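Long-range contacts in DNA translocase coupling protein (Clostridium perfringens, PDB 6O1W), which probably uses ATP binding to drive DNA movement as the FtsK/SpoIIIE-family coupling protein of a conjugative clostridial plasmid: residues A[42-48]-A[81-87]; A[21-25]-A[50-56]. All coordinates share one frame; numbering follows the deposited sequence.

Both contacts belong to the small four-stranded antiparallel domain near the start of this soluble fragment, away from the P-loop, where ATP is bound in another structure of this protein but is absent here. Contact 1 (42-48 with 81-87) is the pairing of the two central strands, and one of its ends helps to hold a glucose molecule. Contact 2 (21-25 with 50-56) lies beyond the other end, its centre about 14 Å from that of contact 1, and ties the loop after helix 7-18 to the start of helix 53-58. They share a boundary: Trp56 CE2 lies 3.5 Å from Val83 CG2, and Trp56 CH2 lies 3.7 Å from Phe47 CD2.

Contact 1 of 2, residues A[42-48]-A[81-87]; sequences IDEITFE and RIVIIKS. With BGC (beta-D-glucopyranose), chain D.
Phe47 and Ile85 meet on the tightly packed face of two antiparallel strands, 43-48 and 82-87, at the middle of a four-stranded sheet. Ile85 CD1 comes to the edge of the phenyl ring, 3.7 Å from Phe47 CE2, while Val83 CG2 rests against Phe47 CB. These branched and aromatic side chains suit a buried face: Tyr12 and Phe16 of helix 7-18 meet the Phe47 ring edge-to-face, and Trp56 packs on Val83 and Ile85. Towards the glucose end, Ile45 CD1 lies 3.3 Å from Ser87 OG, a buried hydroxyl with no hydrogen-bond partner in the model. Three hydrogen-bonded pairs, Asp43 with Ser87, Ile45 with Ile85 and Phe47 with Val83, join the backbones through six nearly straight bonds.

The other face, with Glu44, Thr46, Glu48, Ile82, Ile84 and Lys86, is looser and mostly partly exposed. Glu44 CG runs alongside Ile84 CG2 at 3.7 Å, and Ile82 CD1 touches Glu48 CG. Glu48 stretches out, its CG anti to the backbone N (chi1 -167°), to a long, bent salt bridge: NE of poorly ordered Arg81 meets Glu48 OE2 on its anti side at 3.2 Å and 146°, tilted out of the carboxylate plane. Glu48 OE1 is bridged to Lys32.

At the opposite end the glucose gives hydrogen bonds from O6 to Ile42 O (2.7 Å) and from O1 to Glu44 OE2 (2.8 Å); Asp37, Lys318 and Asp319 add others, so the sugar bridges this sheet and the segment around 318-319. Lys86 CE curls to 3.5 Å from the sugar O1. Chemistry thus divides the faces: Ile45, Phe47, Val83 and Ile85 are apolar, beside polar Ser87 and Asp43, whose proton affinity nearby Glu36 may raise; opposite, Glu48 lies between two cations and Glu44 accepts a sugar hydroxyl.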
ATOM      1  N   ILE A  42       9.289   0.155 -14.495  1.00 35.88           N
ATOM      2  CA  ILE A  42      10.717   0.187 -14.170  1.00 35.53           C
ATOM      3  C   ILE A  42      11.351  -0.812 -15.139  1.00 39.46           C
ATOM      4  O   ILE A  42      10.869  -1.949 -15.232  1.00 38.39           O
ATOM      5  CB  ILE A  42      11.018  -0.197 -12.690  1.00 37.38           C
ATOM      6  CG1 ILE A  42      10.349   0.777 -11.703  1.00 37.32           C
ATOM      7  CG2 ILE A  42      12.546  -0.272 -12.441  1.00 37.76           C
ATOM      8  CD1 ILE A  42      10.211   0.185 -10.223  1.00 34.58           C
ATOM      9  N   ASP A  43      12.418  -0.374 -15.839  1.00 34.06           N
ATOM     10  CA  ASP A  43      13.177  -1.130 -16.833  1.00 34.71           C
ATOM     11  C   ASP A  43      14.525  -1.586 -16.305  1.00 38.35           C
ATOM     12  O   ASP A  43      15.121  -0.915 -15.483  1.00 39.66           O
ATOM     13  CB  ASP A  43      13.414  -0.262 -18.098  1.00 36.95           C
ATOM     14  CG  ASP A  43      12.153   0.351 -18.700  1.00 53.20           C
ATOM     15  OD1 ASP A  43      11.276  -0.411 -19.148  1.00 56.34           O
ATOM     16  OD2 ASP A  43      12.047   1.592 -18.722  1.00 59.20           O
ATOM     17  N   GLU A  44      15.021  -2.702 -16.818  1.00 34.65           N
ATOM     18  CA  GLU A  44      16.335  -3.248 -16.520  1.00 34.81           C
ATOM     19  C   GLU A  44      17.074  -3.261 -17.863  1.00 39.19           C
ATOM     20  O   GLU A  44      16.677  -3.984 -18.793  1.00 38.40           O
ATOM     21  CB  GLU A  44      16.224  -4.655 -15.908  1.00 36.03           C
ATOM     22  CG  GLU A  44      17.550  -5.221 -15.432  1.00 43.49           C
ATOM     23  CD  GLU A  44      17.553  -6.733 -15.277  1.00 63.35           C
ATOM     24  OE1 GLU A  44      17.555  -7.439 -16.313  1.00 57.14           O
ATOM     25  OE2 GLU A  44      17.560  -7.213 -14.121  1.00 50.05           O
ATOM     26  N   ILE A  45      18.069  -2.362 -17.999  1.00 34.64           N
ATOM     27  CA  ILE A  45      18.842  -2.234 -19.223  1.00 34.29           C
ATOM     28  C   ILE A  45      20.234  -2.754 -18.960  1.00 39.88           C
ATOM     29  O   ILE A  45      20.923  -2.260 -18.065  1.00 39.69           O
ATOM     30  CB  ILE A  45      18.847  -0.809 -19.824  1.00 36.58           C
ATOM     31  CG1 ILE A  45      17.481  -0.092 -19.656  1.00 35.79           C
ATOM     32  CG2 ILE A  45      19.260  -0.865 -21.293  1.00 36.22           C
ATOM     33  CD1 ILE A  45      17.583   1.481 -19.821  1.00 35.26           C
ATOM     34  N   THR A  46      20.637  -3.775 -19.727  1.00 35.63           N
ATOM     35  CA  THR A  46      21.935  -4.402 -19.555  1.00 35.69           C
ATOM     36  C   THR A  46      22.814  -4.049 -20.721  1.00 39.08           C
ATOM     37  O   THR A  46      22.438  -4.271 -21.871  1.00 38.97           O
ATOM     38  CB  THR A  46      21.758  -5.923 -19.372  1.00 42.76           C
ATOM     39  OG1 THR A  46      20.811  -6.138 -18.336  1.00 44.50           O
ATOM     40  CG2 THR A  46      23.054  -6.628 -19.043  1.00 41.11           C
ATOM     41  N   PHE A  47      24.013  -3.527 -20.416  1.00 35.28           N
ATOM     42  CA  PHE A  47      25.010  -3.143 -21.409  1.00 32.93           C
ATOM     43  C   PHE A  47      26.312  -3.870 -21.197  1.00 37.72           C
ATOM     44  O   PHE A  47      26.743  -4.091 -20.059  1.00 36.79           O
ATOM     45  CB  PHE A  47      25.277  -1.622 -21.371  1.00 33.33           C
ATOM     46  CG  PHE A  47      24.162  -0.751 -21.906  1.00 33.59           C
ATOM     47  CD1 PHE A  47      23.933  -0.644 -23.282  1.00 35.66           C
ATOM     48  CD2 PHE A  47      23.389   0.015 -21.051  1.00 34.18           C
ATOM     49  CE1 PHE A  47      22.932   0.190 -23.777  1.00 36.32           C
ATOM     50  CE2 PHE A  47      22.391   0.858 -21.548  1.00 36.48           C
ATOM     51  CZ  PHE A  47      22.155   0.922 -22.903  1.00 35.30           C
ATOM     52  N   GLU A  48      26.977  -4.170 -22.308  1.00 35.61           N
ATOM     53  CA  GLU A  48      28.299  -4.738 -22.300  1.00 35.77           C
ATOM     54  C   GLU A  48      29.274  -3.729 -22.889  1.00 39.48           C
ATOM     55  O   GLU A  48      29.054  -3.224 -24.000  1.00 37.91           O
ATOM     56  CB  GLU A  48      28.360  -6.054 -23.059  1.00 37.07           C
ATOM     57  CG  GLU A  48      29.658  -6.787 -22.766  1.00 44.83           C
ATOM     58  CD  GLU A  48      29.954  -7.982 -23.646  1.00 69.91           C
ATOM     59  OE1 GLU A  48      29.086  -8.357 -24.468  1.00 64.98           O
ATOM     60  OE2 GLU A  48      31.064  -8.544 -23.512  1.00 65.98           O
ATOM     61  N   ARG A  81      32.669  -6.202 -17.368  1.00 53.46           N
ATOM     62  CA  ARG A  81      32.231  -5.809 -18.711  1.00 51.50           C
ATOM     63  C   ARG A  81      30.708  -5.558 -18.763  1.00 49.51           C
ATOM     64  O   ARG A  81      30.216  -5.070 -19.774  1.00 48.59           O
ATOM     65  CB  ARG A  81      32.574  -6.893 -19.736  1.00 51.13           C
ATOM     66  CG  ARG A  81      34.020  -6.906 -20.189  1.00 62.22           C
ATOM     67  CD  ARG A  81      34.193  -7.904 -21.321  1.00 73.18           C
ATOM     68  NE  ARG A  81      33.879  -7.305 -22.620  1.00 79.06           N
ATOM     69  CZ  ARG A  81      34.787  -6.788 -23.440  1.00100.83           C
ATOM     70  NH1 ARG A  81      36.077  -6.822 -23.122  1.00 87.15           N
ATOM     71  NH2 ARG A  81      34.415  -6.250 -24.593  1.00 95.87           N
ATOM     72  N   ILE A  82      29.975  -5.918 -17.706  1.00 42.19           N
ATOM     73  CA  ILE A  82      28.515  -5.819 -17.665  1.00 40.82           C
ATOM     74  C   ILE A  82      28.017  -4.778 -16.675  1.00 42.64           C
ATOM     75  O   ILE A  82      28.370  -4.827 -15.494  1.00 41.44           O
ATOM     76  CB  ILE A  82      27.858  -7.228 -17.402  1.00 43.57           C
ATOM     77  CG1 ILE A  82      28.275  -8.307 -18.468  1.00 44.37           C
ATOM     78  CG2 ILE A  82      26.327  -7.166 -17.236  1.00 43.44           C
ATOM     79  CD1 ILE A  82      27.705  -8.171 -19.915  1.00 55.93           C
ATOM     80  N   VAL A  83      27.157  -3.866 -17.157  1.00 37.81           N
ATOM     81  CA  VAL A  83      26.471  -2.897 -16.298  1.00 37.42           C
ATOM     82  C   VAL A  83      24.981  -3.098 -16.444  1.00 38.64           C
ATOM     83  O   VAL A  83      24.497  -3.451 -17.524  1.00 39.74           O
ATOM     84  CB  VAL A  83      26.892  -1.402 -16.410  1.00 41.71           C
ATOM     85  CG1 VAL A  83      28.387  -1.231 -16.165  1.00 42.20           C
ATOM     86  CG2 VAL A  83      26.470  -0.792 -17.737  1.00 40.82           C
ATOM     87  N   ILE A  84      24.271  -2.934 -15.352  1.00 33.40           N
ATOM     88  CA  ILE A  84      22.828  -3.118 -15.266  1.00 32.90           C
ATOM     89  C   ILE A  84      22.273  -1.820 -14.729  1.00 35.45           C
ATOM     90  O   ILE A  84      22.666  -1.394 -13.638  1.00 34.35           O
ATOM     91  CB  ILE A  84      22.471  -4.312 -14.331  1.00 35.93           C
ATOM     92  CG1 ILE A  84      23.094  -5.642 -14.844  1.00 37.57           C
ATOM     93  CG2 ILE A  84      20.938  -4.402 -14.123  1.00 35.91           C
ATOM     94  CD1 ILE A  84      23.024  -6.852 -13.904  1.00 48.21           C
ATOM     95  N   ILE A  85      21.378  -1.193 -15.498  1.00 30.15           N
ATOM     96  CA  ILE A  85      20.763   0.075 -15.128  1.00 29.02           C
ATOM     97  C   ILE A  85      19.298  -0.197 -14.812  1.00 33.51           C
ATOM     98  O   ILE A  85      18.619  -0.870 -15.603  1.00 32.67           O
ATOM     99  CB  ILE A  85      20.893   1.102 -16.288  1.00 32.16           C
ATOM    100  CG1 ILE A  85      22.366   1.291 -16.736  1.00 33.27           C
ATOM    101  CG2 ILE A  85      20.223   2.465 -15.940  1.00 33.98           C
ATOM    102  CD1 ILE A  85      22.532   2.052 -18.042  1.00 38.90           C
ATOM    103  N   LYS A  86      18.822   0.310 -13.652  1.00 28.25           N
ATOM    104  CA  LYS A  86      17.422   0.273 -13.282  1.00 28.38           C
ATOM    105  C   LYS A  86      16.931   1.680 -13.566  1.00 31.55           C
ATOM    106  O   LYS A  86      17.536   2.651 -13.107  1.00 30.45           O
ATOM    107  CB  LYS A  86      17.238  -0.137 -11.798  1.00 31.40           C
ATOM    108  CG  LYS A  86      17.699  -1.577 -11.441  1.00 37.06           C
ATOM    109  CD  LYS A  86      17.166  -2.727 -12.356  1.00 38.04           C
ATOM    110  CE  LYS A  86      15.655  -2.812 -12.505  1.00 41.62           C
ATOM    111  NZ  LYS A  86      14.970  -2.926 -11.204  1.00 43.83           N
ATOM    112  N   SER A  87      15.941   1.814 -14.438  1.00 30.08           N
ATOM    113  CA  SER A  87      15.466   3.151 -14.830  1.00 30.83           C
ATOM    114  C   SER A  87      13.984   3.212 -15.116  1.00 36.73           C
ATOM    115  O   SER A  87      13.344   2.177 -15.223  1.00 37.93           O
ATOM    116  CB  SER A  87      16.226   3.656 -16.059  1.00 32.76           C
ATOM    117  OG  SER A  87      16.061   2.782 -17.164  1.00 41.46           O
TER
HETATM  118  C2  BGC D 502      13.727  -6.971 -11.241  1.00 53.63           C
HETATM  119  C3  BGC D 502      12.307  -7.430 -11.568  1.00 52.14           C
HETATM  120  C4  BGC D 502      11.692  -6.557 -12.657  1.00 52.83           C
HETATM  121  C5  BGC D 502      12.629  -6.467 -13.861  1.00 51.38           C
HETATM  122  C6  BGC D 502      12.158  -5.496 -14.919  1.00 49.05           C
HETATM  123  C1  BGC D 502      14.566  -6.859 -12.509  1.00 54.67           C
HETATM  124  O1  BGC D 502      15.798  -6.318 -12.174  1.00 55.92           O
HETATM  125  O2  BGC D 502      14.371  -7.881 -10.356  1.00 57.08           O
HETATM  126  O3  BGC D 502      11.501  -7.360 -10.395  1.00 49.75           O
HETATM  127  O4  BGC D 502      10.415  -7.055 -13.056  1.00 53.49           O
HETATM  128  O5  BGC D 502      13.916  -5.996 -13.436  1.00 52.79           O
HETATM  129  O6  BGC D 502      12.209  -4.151 -14.454  1.00 47.04           O

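Contact 2 of 2, residues A[21-25]-A[50-56]; sequences FVGAD and MIPIETW
Phe21 and Trp56 form the aromatic part of this contact, a T-shaped pair in which the edge of the phenyl ring points at the face of the indole. The planes stand at 89°, with the centroid of the Trp56 six-membered ring 5.0 Å from that of Phe21, and Phe21 CE2 lies over the centre of the indole. In Phe21 a chi1 of -166° turns CG away from the backbone N and carries the ring toward Trp56. A flat, wide indole suits this place, since Phe47 of strand 43-48 also packs against it.

A CH-pi contact adds a second direction. Ile51 CD1 sits 3.8 Å from the centroid of the Phe21 ring, over one face and displaced toward the rim. The same methyl lies 3.5 Å from Phe21 O, and Ile51 CG1 touches Gly23 N, so one branched side chain fills the angle between ring and backbone.

Aliphatic and polarisable packing makes up the outer part. Gly23 CA passes 4.1 Å from CB of Met50, a selenomethionine, and having no side chain suits glycine to this close approach of the two backbones. Met50 bends at chi3 (71°), bringing CE to 3.8 Å from Ala24 CB; its selenium lies 3.6 Å from Asp25 CG, a van der Waals contact beside a carboxylate that accepts a hydrogen bond from Lys27 N.

No hydrogen bond crosses between the segments. Within 50-56, Trp56 NE1 makes a weak bond to Ile51 O, and Pro52, the N-cap residue, offers its carbonyl to Trp56 N as helix 53-58 begins. The loop after helix 7-18 is therefore joined to this helix start by dispersion and ring-edge electrostatics, directional at the two aromatic rings and much less so at the exposed selenomethionine.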
ATOM      1  N   PHE A  21      31.335   7.977 -25.795  1.00 34.20           N
ATOM      2  CA  PHE A  21      31.318   7.115 -24.632  1.00 32.77           C
ATOM      3  C   PHE A  21      31.753   5.717 -25.079  1.00 38.46           C
ATOM      4  O   PHE A  21      30.922   4.843 -25.301  1.00 37.22           O
ATOM      5  CB  PHE A  21      29.926   7.145 -23.996  1.00 32.94           C
ATOM      6  CG  PHE A  21      29.825   6.565 -22.615  1.00 32.34           C
ATOM      7  CD1 PHE A  21      30.399   7.214 -21.525  1.00 34.27           C
ATOM      8  CD2 PHE A  21      29.080   5.417 -22.380  1.00 32.25           C
ATOM      9  CE1 PHE A  21      30.244   6.711 -20.226  1.00 32.60           C
ATOM     10  CE2 PHE A  21      28.970   4.894 -21.089  1.00 33.31           C
ATOM     11  CZ  PHE A  21      29.537   5.560 -20.020  1.00 30.00           C
ATOM     12  N   VAL A  22      33.075   5.534 -25.233  1.00 37.44           N
ATOM     13  CA  VAL A  22      33.702   4.284 -25.737  1.00 38.65           C
ATOM     14  C   VAL A  22      34.745   3.725 -24.759  1.00 43.08           C
ATOM     15  O   VAL A  22      35.388   4.505 -24.058  1.00 41.38           O
ATOM     16  CB  VAL A  22      34.326   4.461 -27.160  1.00 42.70           C
ATOM     17  CG1 VAL A  22      33.279   4.869 -28.200  1.00 43.10           C
ATOM     18  CG2 VAL A  22      35.492   5.449 -27.154  1.00 41.87           C
ATOM     19  N   GLY A  23      34.913   2.398 -24.746  1.00 41.59           N
ATOM     20  CA  GLY A  23      35.906   1.725 -23.910  1.00 42.63           C
ATOM     21  C   GLY A  23      37.275   1.727 -24.569  1.00 51.95           C
ATOM     22  O   GLY A  23      37.433   2.321 -25.642  1.00 51.56           O
ATOM     23  N   ALA A  24      38.270   1.025 -23.967  1.00 51.20           N
ATOM     24  CA  ALA A  24      39.641   0.924 -24.523  1.00 52.19           C
ATOM     25  C   ALA A  24      39.678   0.331 -25.937  1.00 56.31           C
ATOM     26  O   ALA A  24      40.567   0.678 -26.722  1.00 57.04           O
ATOM     27  CB  ALA A  24      40.536   0.105 -23.599  1.00 53.10           C
ATOM     28  N   ASP A  25      38.699  -0.543 -26.260  1.00 51.09           N
ATOM     29  CA  ASP A  25      38.518  -1.183 -27.573  1.00 49.32           C
ATOM     30  C   ASP A  25      37.837  -0.247 -28.594  1.00 53.03           C
ATOM     31  O   ASP A  25      37.568  -0.673 -29.713  1.00 53.65           O
ATOM     32  CB  ASP A  25      37.694  -2.474 -27.415  1.00 50.07           C
ATOM     33  CG  ASP A  25      36.324  -2.314 -26.750  1.00 57.66           C
ATOM     34  OD1 ASP A  25      35.941  -1.154 -26.418  1.00 57.25           O
ATOM     35  OD2 ASP A  25      35.637  -3.341 -26.552  1.00 57.12           O
HETATM   36  N   MSE A  50      33.740  -1.964 -22.083  1.00 44.06           N
HETATM   37  CA  MSE A  50      34.976  -1.925 -21.322  1.00 47.57           C
HETATM   38  C   MSE A  50      35.053  -0.655 -20.463  1.00 47.68           C
HETATM   39  O   MSE A  50      36.114  -0.384 -19.895  1.00 49.69           O
HETATM   40  CB  MSE A  50      36.179  -2.006 -22.274  1.00 52.68           C
HETATM   41  CG  MSE A  50      36.424  -3.401 -22.823  1.00 64.93           C
HETATM   42 SE   MSE A  50      38.096  -3.415 -23.818  1.00 79.80          SE
HETATM   43  CE  MSE A  50      39.391  -3.245 -22.301  1.00 76.33           C
ATOM     44  N   ILE A  51      33.947   0.117 -20.345  1.00 38.16           N
ATOM     45  CA  ILE A  51      33.936   1.358 -19.560  1.00 34.54           C
ATOM     46  C   ILE A  51      33.697   1.020 -18.084  1.00 37.75           C
ATOM     47  O   ILE A  51      32.693   0.374 -17.764  1.00 36.99           O
ATOM     48  CB  ILE A  51      32.941   2.413 -20.122  1.00 36.38           C
ATOM     49  CG1 ILE A  51      33.218   2.699 -21.615  1.00 36.21           C
ATOM     50  CG2 ILE A  51      32.981   3.700 -19.296  1.00 35.59           C
ATOM     51  CD1 ILE A  51      32.074   3.280 -22.373  1.00 40.05           C
ATOM     52  N   PRO A  52      34.603   1.454 -17.171  1.00 33.75           N
ATOM     53  CA  PRO A  52      34.413   1.130 -15.745  1.00 33.55           C
ATOM     54  C   PRO A  52      33.116   1.705 -15.148  1.00 38.13           C
ATOM     55  O   PRO A  52      32.622   2.751 -15.597  1.00 38.34           O
ATOM     56  CB  PRO A  52      35.686   1.678 -15.064  1.00 35.41           C
ATOM     57  CG  PRO A  52      36.334   2.591 -16.055  1.00 38.65           C
ATOM     58  CD  PRO A  52      35.851   2.223 -17.412  1.00 34.77           C
ATOM     59  N   ILE A  53      32.542   0.992 -14.174  1.00 33.49           N
ATOM     60  CA  ILE A  53      31.299   1.354 -13.488  1.00 35.04           C
ATOM     61  C   ILE A  53      31.323   2.800 -12.921  1.00 37.81           C
ATOM     62  O   ILE A  53      30.313   3.489 -12.988  1.00 35.37           O
ATOM     63  CB  ILE A  53      30.927   0.294 -12.402  1.00 38.91           C
ATOM     64  CG1 ILE A  53      29.507   0.484 -11.850  1.00 40.43           C
ATOM     65  CG2 ILE A  53      31.952   0.261 -11.253  1.00 38.42           C
ATOM     66  CD1 ILE A  53      28.430   0.036 -12.669  1.00 49.16           C
ATOM     67  N   GLU A  54      32.484   3.241 -12.389  1.00 36.01           N
ATOM     68  CA  GLU A  54      32.677   4.576 -11.821  1.00 36.34           C
ATOM     69  C   GLU A  54      32.569   5.653 -12.906  1.00 36.14           C
ATOM     70  O   GLU A  54      32.034   6.726 -12.629  1.00 34.77           O
ATOM     71  CB  GLU A  54      33.961   4.693 -10.967  1.00 38.05           C
ATOM     72  CG  GLU A  54      35.119   3.797 -11.390  1.00 56.91           C
ATOM     73  CD  GLU A  54      35.057   2.351 -10.930  1.00 74.80           C
ATOM     74  OE1 GLU A  54      35.000   2.106  -9.703  1.00 71.76           O
ATOM     75  OE2 GLU A  54      35.068   1.458 -11.807  1.00 62.64           O
ATOM     76  N   THR A  55      32.979   5.331 -14.147  1.00 30.94           N
ATOM     77  CA  THR A  55      32.791   6.238 -15.279  1.00 31.03           C
ATOM     78  C   THR A  55      31.278   6.313 -15.672  1.00 35.12           C
ATOM     79  O   THR A  55      30.758   7.417 -15.813  1.00 34.25           O
ATOM     80  CB  THR A  55      33.732   5.907 -16.419  1.00 35.43           C
ATOM     81  OG1 THR A  55      35.061   6.043 -15.919  1.00 36.59           O
ATOM     82  CG2 THR A  55      33.547   6.856 -17.622  1.00 35.45           C
ATOM     83  N   TRP A  56      30.560   5.156 -15.731  1.00 29.98           N
ATOM     84  CA  TRP A  56      29.112   5.143 -15.986  1.00 29.54           C
ATOM     85  C   TRP A  56      28.422   6.007 -14.923  1.00 32.36           C
ATOM     86  O   TRP A  56      27.493   6.753 -15.249  1.00 30.20           O
ATOM     87  CB  TRP A  56      28.521   3.707 -15.893  1.00 28.37           C
ATOM     88  CG  TRP A  56      28.766   2.838 -17.098  1.00 30.25           C
ATOM     89  CD1 TRP A  56      29.876   2.095 -17.362  1.00 33.08           C
ATOM     90  CD2 TRP A  56      27.850   2.592 -18.178  1.00 30.40           C
ATOM     91  NE1 TRP A  56      29.703   1.376 -18.528  1.00 32.50           N
ATOM     92  CE2 TRP A  56      28.481   1.682 -19.064  1.00 34.18           C
ATOM     93  CE3 TRP A  56      26.583   3.106 -18.523  1.00 31.57           C
ATOM     94  CZ2 TRP A  56      27.868   1.234 -20.241  1.00 32.99           C
ATOM     95  CZ3 TRP A  56      25.986   2.684 -19.701  1.00 33.00           C
ATOM     96  CH2 TRP A  56      26.627   1.758 -20.549  1.00 33.49           C
TER